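PDB 1WCV: chromosome-partitioning ATPase Soj from Thermus thermophilus, which hydrolyses ATP and binds double-stranded DNA cooperatively in an ATP-dependent manner, and is probably involved in chromosome partitioning. Local coordinates for residues 9-15 against 116-122; 143-148 against 188-193; 177-181 against 206-210; 199-204 against 241-245. All coordinates share one frame; numbering follows the deposited sequence.

Interaction 1 lies in the middle of the sheet and holds the start of the nucleotide-binding loop; interactions 2, 3 and 4 lie farther out and all reach the second subunit. Interactions 1 and 2 have centres about 19 Å apart yet meet where Lys15 NZ packs 3.3 Å from Tyr146 CD1. Interaction 3 carries Pro207 and Asn209, also of the nucleotide site, and its nearest atoms stay about 7 Å from those of interaction 1. Tyr179 of interaction 3 packs on Glu190 in 188-193. Interaction 4 reaches the core through Val242, whose CG1 is 4.2 Å from Ile9 CD1, and adjoins interaction 3 in sequence.

Interaction 1. Residues 9-15 against 116-122; sequences IALANQK and LLDAPPS
Leu11 and Leu116 both set CG opposite the carbonyl carbon, beside the backbone N (chi1 -70° and -81°), and a further turn in Leu11 (chi2 -61°) puts its CD2 4.0 Å from Leu116 CB as the two chains meet at a slant. They lie on neighbouring parallel strands, 8-11 and 114-118, at the heart of the P-loop NTPase fold of the ParA family. Three backbone bonds join the strands: Leu117 N to Ile9 O at 2.8 Å, an almost straight Leu11 N to Leu117 O at 2.9 Å, and Ala119 N to Leu11 O at 3.1 Å. Asp118 shares the sheet face of the two leucines. Its carboxylate turns to the nucleotide loop, where OD1 forms a salt bridge with Lys20 and OD2 a hydrogen bond with Thr21, much as expected of a Walker B aspartate. Beyond the strands the chains stay side by side. Ala12 CB rests 4.1 Å from Ala119 CB, and a water links Asn13 N with Pro120 O. Lys15, two residues past Asn13, binds ATP and fits the signature lysine of the deviant Walker A motif; its carbonyl carbon is touched by Pro121 CB at 3.5 Å. Gln14 O closes the contact, taking the N-H of Ser122 at 2.9 Å and a proton from a second water, which sits 2.6 Å from Ser122 OG.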
loop_
_atom_site.group_PDB
_atom_site.type_symbol
_atom_site.label_atom_id
_atom_site.label_comp_id
_atom_site.label_asym_id
_atom_site.label_seq_id
_atom_site.Cartn_x
_atom_site.Cartn_y
_atom_site.Cartn_z
ATOM N N ILE A 9 19.744 1.879 7.280
ATOM C CA ILE A 9 18.920 0.869 6.640
ATOM C C ILE A 9 19.686 0.182 5.519
ATOM O O ILE A 9 20.175 0.826 4.587
ATOM C CB ILE A 9 17.634 1.513 6.057
ATOM C CG1 ILE A 9 16.841 2.186 7.183
ATOM C CG2 ILE A 9 16.787 0.464 5.361
ATOM C CD1 ILE A 9 15.682 3.052 6.693
ATOM N N ALA A 10 19.794 -1.137 5.617
ATOM C CA ALA A 10 20.483 -1.902 4.599
ATOM C C ALA A 10 19.444 -2.419 3.616
ATOM O O ALA A 10 18.361 -2.841 4.020
ATOM C CB ALA A 10 21.224 -3.084 5.234
ATOM N N LEU A 11 19.772 -2.339 2.331
ATOM C CA LEU A 11 18.914 -2.857 1.271
ATOM C C LEU A 11 19.641 -4.139 0.880
ATOM O O LEU A 11 20.766 -4.082 0.374
ATOM C CB LEU A 11 18.870 -1.902 0.076
ATOM C CG LEU A 11 18.154 -0.547 0.196
ATOM C CD1 LEU A 11 16.693 -0.763 0.506
ATOM C CD2 LEU A 11 18.817 0.305 1.264
ATOM N N ALA A 12 19.022 -5.290 1.133
ATOM C CA ALA A 12 19.675 -6.555 0.820
ATOM C C ALA A 12 18.711 -7.680 0.496
ATOM O O ALA A 12 17.602 -7.735 1.015
ATOM C CB ALA A 12 20.554 -6.976 1.989
ATOM N N ASN A 13 19.141 -8.564 -0.395
ATOM C CA ASN A 13 18.366 -9.746 -0.733
ATOM C C ASN A 13 19.388 -10.806 -1.103
ATOM O O ASN A 13 20.585 -10.533 -1.160
ATOM C CB ASN A 13 17.374 -9.496 -1.879
ATOM C CG ASN A 13 18.041 -8.986 -3.125
ATOM O OD1 ASN A 13 19.234 -9.184 -3.325
ATOM N ND2 ASN A 13 17.272 -8.335 -3.978
ATOM N N GLN A 14 18.919 -12.016 -1.354
ATOM C CA GLN A 14 19.812 -13.117 -1.673
ATOM C C GLN A 14 20.448 -13.046 -3.061
ATOM O O GLN A 14 21.666 -13.197 -3.200
ATOM C CB GLN A 14 19.040 -14.425 -1.524
ATOM C CG GLN A 14 19.874 -15.627 -1.176
ATOM C CD GLN A 14 19.016 -16.863 -1.016
ATOM O OE1 GLN A 14 18.389 -17.315 -1.967
ATOM N NE2 GLN A 14 18.975 -17.406 0.189
ATOM N N LYS A 15 19.635 -12.794 -4.084
ATOM C CA LYS A 15 20.138 -12.764 -5.455
ATOM C C LYS A 15 20.374 -11.396 -6.091
ATOM O O LYS A 15 20.756 -11.313 -7.260
ATOM C CB LYS A 15 19.204 -13.578 -6.352
ATOM C CG LYS A 15 19.042 -15.023 -5.900
ATOM C CD LYS A 15 18.148 -15.812 -6.842
ATOM C CE LYS A 15 16.749 -15.233 -6.895
ATOM N NZ LYS A 15 15.879 -16.013 -7.817
ATOM N N LEU A 116 21.330 4.872 3.893
ATOM C CA LEU A 116 20.915 3.674 3.155
ATOM C C LEU A 116 22.149 2.959 2.630
ATOM O O LEU A 116 23.014 3.577 2.017
ATOM C CB LEU A 116 19.997 4.048 1.982
ATOM C CG LEU A 116 18.515 4.306 2.292
ATOM C CD1 LEU A 116 18.368 5.323 3.410
ATOM C CD2 LEU A 116 17.816 4.803 1.029
ATOM N N LEU A 117 22.227 1.654 2.868
ATOM C CA LEU A 117 23.376 0.873 2.411
ATOM C C LEU A 117 22.948 -0.124 1.349
ATOM O O LEU A 117 22.263 -1.090 1.661
ATOM C CB LEU A 117 23.982 0.111 3.586
ATOM C CG LEU A 117 24.273 0.894 4.863
ATOM C CD1 LEU A 117 24.593 -0.081 5.989
ATOM C CD2 LEU A 117 25.428 1.862 4.623
ATOM N N ASP A 118 23.347 0.108 0.101
ATOM C CA ASP A 118 22.996 -0.804 -0.983
ATOM C C ASP A 118 23.999 -1.951 -0.987
ATOM O O ASP A 118 25.079 -1.839 -1.558
ATOM C CB ASP A 118 23.007 -0.074 -2.328
ATOM C CG ASP A 118 22.412 -0.910 -3.444
ATOM O OD1 ASP A 118 21.586 -1.804 -3.141
ATOM O OD2 ASP A 118 22.750 -0.673 -4.625
ATOM N N ALA A 119 23.615 -3.057 -0.354
ATOM C CA ALA A 119 24.471 -4.235 -0.223
ATOM C C ALA A 119 24.490 -5.170 -1.420
ATOM O O ALA A 119 23.487 -5.351 -2.109
ATOM C CB ALA A 119 24.061 -5.017 1.013
ATOM N N PRO A 120 25.650 -5.785 -1.685
ATOM C CA PRO A 120 25.744 -6.710 -2.816
ATOM C C PRO A 120 25.022 -8.004 -2.441
ATOM O O PRO A 120 24.773 -8.263 -1.264
ATOM C CB PRO A 120 27.247 -6.905 -2.979
ATOM C CG PRO A 120 27.759 -6.763 -1.590
ATOM C CD PRO A 120 26.958 -5.603 -1.032
ATOM N N PRO A 121 24.669 -8.825 -3.436
ATOM C CA PRO A 121 23.976 -10.082 -3.146
ATOM C C PRO A 121 24.937 -11.184 -2.717
ATOM O O PRO A 121 26.141 -10.956 -2.593
ATOM C CB PRO A 121 23.302 -10.403 -4.470
ATOM C CG PRO A 121 24.319 -9.922 -5.462
ATOM C CD PRO A 121 24.716 -8.572 -4.887
ATOM N N SER A 122 24.385 -12.370 -2.477
ATOM C CA SER A 122 25.162 -13.553 -2.100
ATOM C C SER A 122 25.955 -13.467 -0.798
ATOM O O SER A 122 26.941 -14.184 -0.617
ATOM C CB SER A 122 26.110 -13.917 -3.243
ATOM O OG SER A 122 25.401 -14.014 -4.467
HETATM O O HOH W 1 22.011 -8.022 -0.960
HETATM O O HOH W 2 23.180 -15.388 -4.575
#

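Interaction 2. Residues 143-148 against 188-193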
loop_
_atom_site.group_PDB
_atom_site.type_symbol
_atom_site.label_atom_id
_atom_site.label_comp_id
_atom_site.label_asym_id
_atom_site.label_seq_id
_atom_site.Cartn_x
_atom_site.Cartn_y
_atom_site.Cartn_z
ATOM N N ALA A 143 8.481 -10.377 -7.726
ATOM C CA ALA A 143 7.280 -11.175 -7.548
ATOM C C ALA A 143 7.366 -12.500 -8.300
ATOM O O ALA A 143 6.621 -12.739 -9.253
ATOM C CB ALA A 143 6.059 -10.381 -8.007
ATOM N N GLU A 144 8.281 -13.357 -7.855
ATOM C CA GLU A 144 8.491 -14.677 -8.451
ATOM C C GLU A 144 8.433 -15.682 -7.312
ATOM O O GLU A 144 8.778 -15.350 -6.179
ATOM C CB GLU A 144 9.865 -14.750 -9.116
ATOM C CG GLU A 144 10.088 -13.756 -10.239
ATOM C CD GLU A 144 11.524 -13.775 -10.741
ATOM O OE1 GLU A 144 11.813 -13.102 -11.752
ATOM O OE2 GLU A 144 12.364 -14.461 -10.119
ATOM N N TYR A 145 8.019 -16.909 -7.600
ATOM C CA TYR A 145 7.913 -17.913 -6.548
ATOM C C TYR A 145 9.192 -18.183 -5.756
ATOM O O TYR A 145 9.122 -18.559 -4.584
ATOM C CB TYR A 145 7.365 -19.234 -7.105
ATOM C CG TYR A 145 5.952 -19.505 -6.642
ATOM C CD1 TYR A 145 4.863 -18.870 -7.245
ATOM C CD2 TYR A 145 5.705 -20.338 -5.547
ATOM C CE1 TYR A 145 3.563 -19.054 -6.767
ATOM C CE2 TYR A 145 4.408 -20.527 -5.060
ATOM C CZ TYR A 145 3.344 -19.880 -5.675
ATOM O OH TYR A 145 2.066 -20.053 -5.194
ATOM N N TYR A 146 10.356 -17.990 -6.370
ATOM C CA TYR A 146 11.588 -18.243 -5.634
ATOM C C TYR A 146 11.726 -17.307 -4.441
ATOM O O TYR A 146 12.425 -17.620 -3.477
ATOM C CB TYR A 146 12.829 -18.092 -6.520
ATOM C CG TYR A 146 14.090 -18.340 -5.724
ATOM C CD1 TYR A 146 14.729 -17.296 -5.051
ATOM C CD2 TYR A 146 14.559 -19.638 -5.517
ATOM C CE1 TYR A 146 15.791 -17.541 -4.179
ATOM C CE2 TYR A 146 15.617 -19.893 -4.649
ATOM C CZ TYR A 146 16.224 -18.839 -3.979
ATOM O OH TYR A 146 17.232 -19.090 -3.074
ATOM N N ALA A 147 11.052 -16.164 -4.496
ATOM C CA ALA A 147 11.157 -15.196 -3.412
ATOM C C ALA A 147 10.768 -15.787 -2.069
ATOM O O ALA A 147 11.264 -15.349 -1.032
ATOM C CB ALA A 147 10.301 -13.960 -3.719
ATOM N N LEU A 148 9.880 -16.775 -2.078
ATOM C CA LEU A 148 9.451 -17.404 -0.835
ATOM C C LEU A 148 10.640 -18.006 -0.095
ATOM O O LEU A 148 10.816 -17.756 1.095
ATOM C CB LEU A 148 8.411 -18.496 -1.111
ATOM C CG LEU A 148 7.019 -18.018 -1.530
ATOM C CD1 LEU A 148 6.198 -19.207 -1.997
ATOM C CD2 LEU A 148 6.336 -17.312 -0.363
ATOM N N GLN A 188 -0.814 -13.728 -7.531
ATOM C CA GLN A 188 -0.699 -14.968 -6.775
ATOM C C GLN A 188 0.575 -15.037 -5.933
ATOM O O GLN A 188 0.549 -15.469 -4.782
ATOM C CB GLN A 188 -0.773 -16.166 -7.729
ATOM C CG GLN A 188 -0.765 -17.501 -7.012
ATOM C CD GLN A 188 -1.818 -17.569 -5.923
ATOM O OE1 GLN A 188 -1.610 -18.201 -4.886
ATOM N NE2 GLN A 188 -2.959 -16.923 -6.153
ATOM N N VAL A 189 1.694 -14.603 -6.496
ATOM C CA VAL A 189 2.935 -14.636 -5.738
ATOM C C VAL A 189 2.884 -13.657 -4.566
ATOM O O VAL A 189 3.332 -13.977 -3.466
ATOM C CB VAL A 189 4.145 -14.300 -6.624
ATOM C CG1 VAL A 189 5.422 -14.318 -5.781
ATOM C CG2 VAL A 189 4.245 -15.308 -7.756
ATOM N N GLU A 190 2.347 -12.462 -4.794
ATOM C CA GLU A 190 2.257 -11.478 -3.715
ATOM C C GLU A 190 1.400 -12.030 -2.586
ATOM O O GLU A 190 1.764 -11.946 -1.408
ATOM C CB GLU A 190 1.634 -10.167 -4.207
ATOM C CG GLU A 190 1.597 -9.086 -3.126
ATOM C CD GLU A 190 0.917 -7.812 -3.588
ATOM O OE1 GLU A 190 0.990 -7.508 -4.797
ATOM O OE2 GLU A 190 0.329 -7.107 -2.743
ATOM N N ALA A 191 0.253 -12.591 -2.960
ATOM C CA ALA A 191 -0.672 -13.159 -1.987
ATOM C C ALA A 191 0.027 -14.203 -1.134
ATOM O O ALA A 191 -0.165 -14.254 0.085
ATOM C CB ALA A 191 -1.878 -13.775 -2.703
ATOM N N GLN A 192 0.850 -15.033 -1.769
ATOM C CA GLN A 192 1.568 -16.065 -1.035
ATOM C C GLN A 192 2.655 -15.452 -0.146
ATOM O O GLN A 192 2.905 -15.929 0.957
ATOM C CB GLN A 192 2.154 -17.097 -2.008
ATOM C CG GLN A 192 2.827 -18.272 -1.333
ATOM C CD GLN A 192 1.964 -18.890 -0.245
ATOM O OE1 GLN A 192 0.746 -19.006 -0.393
ATOM N NE2 GLN A 192 2.595 -19.303 0.851
ATOM N N LEU A 193 3.300 -14.387 -0.606
ATOM C CA LEU A 193 4.311 -13.744 0.230
ATOM C C LEU A 193 3.650 -13.170 1.486
ATOM O O LEU A 193 4.192 -13.271 2.580
ATOM C CB LEU A 193 5.034 -12.633 -0.539
ATOM C CG LEU A 193 6.080 -13.159 -1.530
ATOM C CD1 LEU A 193 6.546 -12.049 -2.457
ATOM C CD2 LEU A 193 7.250 -13.742 -0.752
#
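Val189 fills the middle of the contact with both methyls. CG1, anti to the backbone N (chi1 179°), presses on Glu144 O at 3.5 Å, while CG2 meets the Tyr145 ring obliquely, 3.7 Å from CD1. One turn on, Leu193 turns the end of its side chain inward, and its CD2 lies 3.7 Å from Leu148 CD2 and 4.3 Å from Ala147 CB. The other branch of Leu148, CD1, touches Gln192 CG at 3.6 Å, the two side chains running at about a right angle. At the exposed margin the Tyr145 ring and the Gln188 amide lie nearly coplanar, with OH and OE1 4.1 Å apart. The contact joins two pieces of the ParA fold: the turn into helix 146-164, the connecting helix of the beta-alpha-beta crossover between strands 136-142 and 170-177, and helix 185-197, which follows that second strand. An alanine in place of Val189 would probably open a gap between helix 185-197 and the 143-148 turn and leave the Tyr145 ring freer to turn. The turn itself is fixed by Ala147 N bonding to Glu144 O at 2.9 Å, so the carbonyl under Val189 CG1 is already engaged. On the helix, Leu193 N bonds to Val189 O at 2.9 Å and sets the two apolar residues one above the other. Farther out, Ala143 and Leu193 both pack on Val176 of strand 170-177. On the far side of helix 185-197, Glu190 forms a salt bridge with Arg237 of the second subunit.

Interaction 3. Residues 177-181 against 206-210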
loop_
_atom_site.group_PDB
_atom_site.type_symbol
_atom_site.label_atom_id
_atom_site.label_comp_id
_atom_site.label_asym_id
_atom_site.label_seq_id
_atom_site.Cartn_x
_atom_site.Cartn_y
_atom_site.Cartn_z
ATOM N N THR A 177 8.967 -5.897 -5.677
ATOM C CA THR A 177 9.323 -5.008 -6.778
ATOM C C THR A 177 9.089 -5.738 -8.091
ATOM O O THR A 177 8.819 -6.945 -8.111
ATOM C CB THR A 177 10.824 -4.589 -6.723
ATOM O OG1 THR A 177 11.649 -5.736 -6.965
ATOM C CG2 THR A 177 11.169 -4.005 -5.358
ATOM N N MET A 178 9.178 -4.993 -9.189
ATOM C CA MET A 178 8.998 -5.557 -10.521
ATOM C C MET A 178 7.712 -6.360 -10.674
ATOM O O MET A 178 7.653 -7.358 -11.397
ATOM C CB MET A 178 10.223 -6.403 -10.872
ATOM C CG MET A 178 11.509 -5.595 -10.729
ATOM S SD MET A 178 12.990 -6.420 -11.286
ATOM C CE MET A 178 12.941 -6.022 -13.034
ATOM N N TYR A 179 6.670 -5.906 -9.988
ATOM C CA TYR A 179 5.368 -6.556 -10.058
ATOM C C TYR A 179 4.871 -6.437 -11.506
ATOM O O TYR A 179 4.587 -5.334 -11.973
ATOM C CB TYR A 179 4.412 -5.835 -9.098
ATOM C CG TYR A 179 3.003 -6.388 -9.030
ATOM C CD1 TYR A 179 2.645 -7.342 -8.076
ATOM C CD2 TYR A 179 2.015 -5.917 -9.895
ATOM C CE1 TYR A 179 1.315 -7.811 -7.986
ATOM C CE2 TYR A 179 0.704 -6.372 -9.815
ATOM C CZ TYR A 179 0.357 -7.315 -8.858
ATOM O OH TYR A 179 -0.954 -7.734 -8.774
ATOM N N ASP A 180 4.762 -7.566 -12.203
ATOM C CA ASP A 180 4.311 -7.575 -13.603
ATOM C C ASP A 180 2.794 -7.480 -13.701
ATOM O O ASP A 180 2.093 -8.490 -13.654
ATOM C CB ASP A 180 4.790 -8.853 -14.303
ATOM C CG ASP A 180 4.534 -8.833 -15.808
ATOM O OD1 ASP A 180 3.945 -7.854 -16.299
ATOM O OD2 ASP A 180 4.929 -9.796 -16.500
ATOM N N GLY A 181 2.295 -6.259 -13.859
ATOM C CA GLY A 181 0.860 -6.050 -13.946
ATOM C C GLY A 181 0.184 -6.634 -15.171
ATOM O O GLY A 181 -1.037 -6.559 -15.295
ATOM N N ILE A 206 6.080 -2.017 -5.813
ATOM C CA ILE A 206 6.642 -1.283 -6.948
ATOM C C ILE A 206 6.308 -2.035 -8.239
ATOM O O ILE A 206 6.671 -3.200 -8.413
ATOM C CB ILE A 206 8.182 -1.130 -6.832
ATOM C CG1 ILE A 206 8.563 -0.672 -5.416
ATOM C CG2 ILE A 206 8.671 -0.095 -7.850
ATOM C CD1 ILE A 206 7.926 0.649 -4.997
ATOM N N PRO A 207 5.619 -1.369 -9.171
ATOM C CA PRO A 207 5.243 -2.009 -10.431
ATOM C C PRO A 207 6.357 -2.076 -11.459
ATOM O O PRO A 207 7.277 -1.261 -11.457
ATOM C CB PRO A 207 4.119 -1.120 -10.929
ATOM C CG PRO A 207 4.668 0.244 -10.599
ATOM C CD PRO A 207 5.211 0.051 -9.168
ATOM N N ARG A 208 6.259 -3.055 -12.348
ATOM C CA ARG A 208 7.227 -3.152 -13.426
ATOM C C ARG A 208 6.755 -2.001 -14.312
ATOM O O ARG A 208 5.559 -1.867 -14.563
ATOM C CB ARG A 208 7.072 -4.483 -14.158
ATOM C CG ARG A 208 8.255 -4.850 -15.036
ATOM C CD ARG A 208 8.061 -6.211 -15.686
ATOM N NE ARG A 208 9.313 -6.727 -16.235
ATOM C CZ ARG A 208 10.355 -7.089 -15.492
ATOM N NH1 ARG A 208 10.293 -6.994 -14.172
ATOM N NH2 ARG A 208 11.462 -7.541 -16.067
ATOM N N ASN A 209 7.677 -1.155 -14.755
ATOM C CA ASN A 209 7.315 -0.020 -15.597
ATOM C C ASN A 209 8.522 0.400 -16.417
ATOM O O ASN A 209 9.636 0.472 -15.902
ATOM C CB ASN A 209 6.825 1.156 -14.739
ATOM C CG ASN A 209 6.503 2.394 -15.564
ATOM O OD1 ASN A 209 7.366 3.247 -15.797
ATOM N ND2 ASN A 209 5.261 2.491 -16.024
ATOM N N VAL A 210 8.275 0.678 -17.694
ATOM C CA VAL A 210 9.316 1.079 -18.639
ATOM C C VAL A 210 10.189 2.256 -18.195
ATOM O O VAL A 210 11.412 2.207 -18.320
ATOM C CB VAL A 210 8.691 1.428 -20.015
ATOM C CG1 VAL A 210 7.651 2.531 -19.851
ATOM C CG2 VAL A 210 9.776 1.855 -20.994
HETATM O O HOH W 3 9.746 -2.243 -10.169
HETATM O O HOH W 4 3.255 -3.369 -14.302
#
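Arg208 runs along the loop 177-181 from its first carbon to its guanidinium. CB sits 3.4 Å from Tyr179 O; CG, anti to the backbone N (chi1 -164°), starts an extended chain that passes Asp180, with CD 4.4 Å from that residue's CG. NE remains 5.4 Å from Asp180 OD2, too far for a salt bridge, and the aspartate pairs instead with Arg182. At the tip Met178 bends at its thioether (chi3 85°) beside the guanidinium: its CB lies in plane at the edge, 3.4 Å from NH1, and its CE comes obliquely against NH1 and NH2, though its very short approach to NH1 is doubtful. The backbones themselves form a single beta bridge, Tyr179 with Pro207. Tyr179 N gives a straight bond in the carbonyl plane to Ile206 O, 3.1 Å long, and Arg208 N returns one to Tyr179 O at 2.9 Å, arriving well above that carbonyl's plane. One water joins Met178 N to Pro207 O and another joins Gly181 N to Arg208 O. The bridge thus ties the loop just after strand 170-177 to the loop whose Pro207 and Asn209 bind ATP and ADP. Met178 packs on Val18 of helix 18-33 and Ile206 on helix 230-246; Tyr179 lies along helix 185-197, its OH bonded to His233 of the second subunit, and Asn209 N-caps helix 210-218, its OD1 weakly bonded to first-turn N-H groups.

Interaction 4. Residues 199-204 against 241-245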
loop_
_atom_site.group_PDB
_atom_site.type_symbol
_atom_site.label_atom_id
_atom_site.label_comp_id
_atom_site.label_asym_id
_atom_site.label_seq_id
_atom_site.Cartn_x
_atom_site.Cartn_y
_atom_site.Cartn_z
ATOM N N GLU A 199 2.565 -9.258 7.997
ATOM C CA GLU A 199 2.812 -7.827 8.150
ATOM C C GLU A 199 4.217 -7.388 7.763
ATOM O O GLU A 199 4.470 -6.200 7.582
ATOM C CB GLU A 199 2.517 -7.399 9.597
ATOM C CG GLU A 199 3.420 -8.062 10.633
ATOM C CD GLU A 199 3.075 -7.666 12.059
ATOM O OE1 GLU A 199 1.961 -8.002 12.521
ATOM O OE2 GLU A 199 3.917 -7.022 12.722
ATOM N N LYS A 200 5.131 -8.343 7.647
ATOM C CA LYS A 200 6.496 -8.016 7.272
ATOM C C LYS A 200 6.581 -7.464 5.855
ATOM O O LYS A 200 7.524 -6.756 5.515
ATOM C CB LYS A 200 7.386 -9.252 7.401
ATOM C CG LYS A 200 7.505 -9.765 8.827
ATOM C CD LYS A 200 8.417 -10.968 8.914
ATOM C CE LYS A 200 7.824 -12.168 8.206
ATOM N NZ LYS A 200 8.681 -13.372 8.367
ATOM N N VAL A 201 5.581 -7.760 5.034
ATOM C CA VAL A 201 5.594 -7.293 3.649
ATOM C C VAL A 201 4.964 -5.916 3.552
ATOM O O VAL A 201 3.842 -5.712 4.030
ATOM C CB VAL A 201 4.807 -8.261 2.737
ATOM C CG1 VAL A 201 4.951 -7.841 1.266
ATOM C CG2 VAL A 201 5.300 -9.698 2.956
ATOM N N PHE A 202 5.693 -4.967 2.964
ATOM C CA PHE A 202 5.170 -3.617 2.791
ATOM C C PHE A 202 3.911 -3.693 1.936
ATOM O O PHE A 202 3.820 -4.525 1.038
ATOM C CB PHE A 202 6.174 -2.733 2.056
ATOM C CG PHE A 202 7.333 -2.284 2.896
ATOM C CD1 PHE A 202 7.158 -1.304 3.876
ATOM C CD2 PHE A 202 8.614 -2.798 2.678
ATOM C CE1 PHE A 202 8.233 -0.838 4.619
ATOM C CE2 PHE A 202 9.704 -2.337 3.422
ATOM C CZ PHE A 202 9.515 -1.355 4.393
ATOM N N TRP A 203 2.953 -2.814 2.217
ATOM C CA TRP A 203 1.728 -2.758 1.437
ATOM C C TRP A 203 1.997 -2.091 0.092
ATOM O O TRP A 203 1.355 -2.406 -0.901
ATOM C CB TRP A 203 0.644 -1.996 2.202
ATOM C CG TRP A 203 0.017 -2.853 3.242
ATOM C CD1 TRP A 203 0.168 -2.750 4.595
ATOM C CD2 TRP A 203 -0.775 -4.024 3.014
ATOM N NE1 TRP A 203 -0.476 -3.789 5.222
ATOM C CE2 TRP A 203 -1.060 -4.587 4.278
ATOM C CE3 TRP A 203 -1.267 -4.655 1.865
ATOM C CZ2 TRP A 203 -1.814 -5.755 4.424
ATOM C CZ3 TRP A 203 -2.016 -5.816 2.010
ATOM C CH2 TRP A 203 -2.280 -6.352 3.284
ATOM N N THR A 204 2.948 -1.161 0.064
ATOM C CA THR A 204 3.293 -0.499 -1.186
ATOM C C THR A 204 4.088 -1.501 -2.019
ATOM O O THR A 204 5.032 -2.121 -1.532
ATOM C CB THR A 204 4.172 0.744 -0.947
ATOM O OG1 THR A 204 3.500 1.637 -0.054
ATOM C CG2 THR A 204 4.463 1.459 -2.268
ATOM N N GLU A 241 5.776 4.894 3.858
ATOM C CA GLU A 241 5.548 3.664 4.588
ATOM C C GLU A 241 6.805 3.285 5.365
ATOM O O GLU A 241 6.728 2.797 6.493
ATOM C CB GLU A 241 5.124 2.533 3.641
ATOM C CG GLU A 241 4.410 1.408 4.388
ATOM C CD GLU A 241 3.965 0.273 3.498
ATOM O OE1 GLU A 241 4.040 0.407 2.254
ATOM O OE2 GLU A 241 3.529 -0.757 4.059
ATOM N N VAL A 242 7.968 3.522 4.765
ATOM C CA VAL A 242 9.212 3.230 5.453
ATOM C C VAL A 242 9.346 4.140 6.677
ATOM O O VAL A 242 9.700 3.675 7.759
ATOM C CB VAL A 242 10.432 3.421 4.522
ATOM C CG1 VAL A 242 11.720 3.547 5.360
ATOM C CG2 VAL A 242 10.548 2.225 3.569
ATOM N N MET A 243 9.056 5.432 6.527
ATOM C CA MET A 243 9.161 6.322 7.687
ATOM C C MET A 243 8.180 5.919 8.785
ATOM O O MET A 243 8.483 6.036 9.969
ATOM C CB MET A 243 8.920 7.783 7.303
ATOM C CG MET A 243 10.115 8.470 6.668
ATOM S SD MET A 243 11.707 8.100 7.488
ATOM C CE MET A 243 11.402 8.619 9.218
ATOM N N ALA A 244 6.999 5.451 8.392
ATOM C CA ALA A 244 6.011 5.017 9.368
ATOM C C ALA A 244 6.569 3.840 10.172
ATOM O O ALA A 244 6.405 3.772 11.386
ATOM C CB ALA A 244 4.727 4.611 8.665
ATOM N N ARG A 245 7.227 2.904 9.493
ATOM C CA ARG A 245 7.797 1.766 10.193
ATOM C C ARG A 245 8.990 2.173 11.052
ATOM O O ARG A 245 9.166 1.646 12.148
ATOM C CB ARG A 245 8.195 0.657 9.211
ATOM C CG ARG A 245 6.985 0.011 8.564
ATOM C CD ARG A 245 7.263 -1.376 8.022
ATOM N NE ARG A 245 6.059 -1.933 7.408
ATOM C CZ ARG A 245 5.946 -3.185 6.977
ATOM N NH1 ARG A 245 6.972 -4.023 7.088
ATOM N NH2 ARG A 245 4.800 -3.605 6.452
#
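Glu241 and the backbone of Trp203 and Thr204 make the tight half of this contact. The carboxylate, carried on an extended chain, takes Trp203 N on OE2 at 2.8 Å and Thr204 N on OE1 at 2.9 Å, each through a syn lone pair. OE1 also accepts from Thr204 OG1 at 2.7 Å, nearly in line with its C-O bond. OE2 lies in plane at the edge of the Phe202 ring, whose CZ reaches Val242 CG2 at 3.8 Å. An alanine at Glu241 would probably leave both N-H groups and the threonine hydroxyl without their acceptor and let the loop drift from helix 230-246. Toward the exposed Glu199 the grip is looser. The guanidinium of Arg245 lies flat on Phe202, an off-centre cation-pi stack with centres 4.4 Å apart and planes at 29°, and gives only weak bonds to the carbonyls of Glu199, Lys200 and Val201; its NH1 is bonded to Leu172 O of strand 170-177. The Trp203 side chain, for its part, packs on Glu241 of the second subunit. Three donors around a buried carboxylate probably help offset its charge, with Arg245 NH2 adding a long salt bridge at 3.9 Å from OE2.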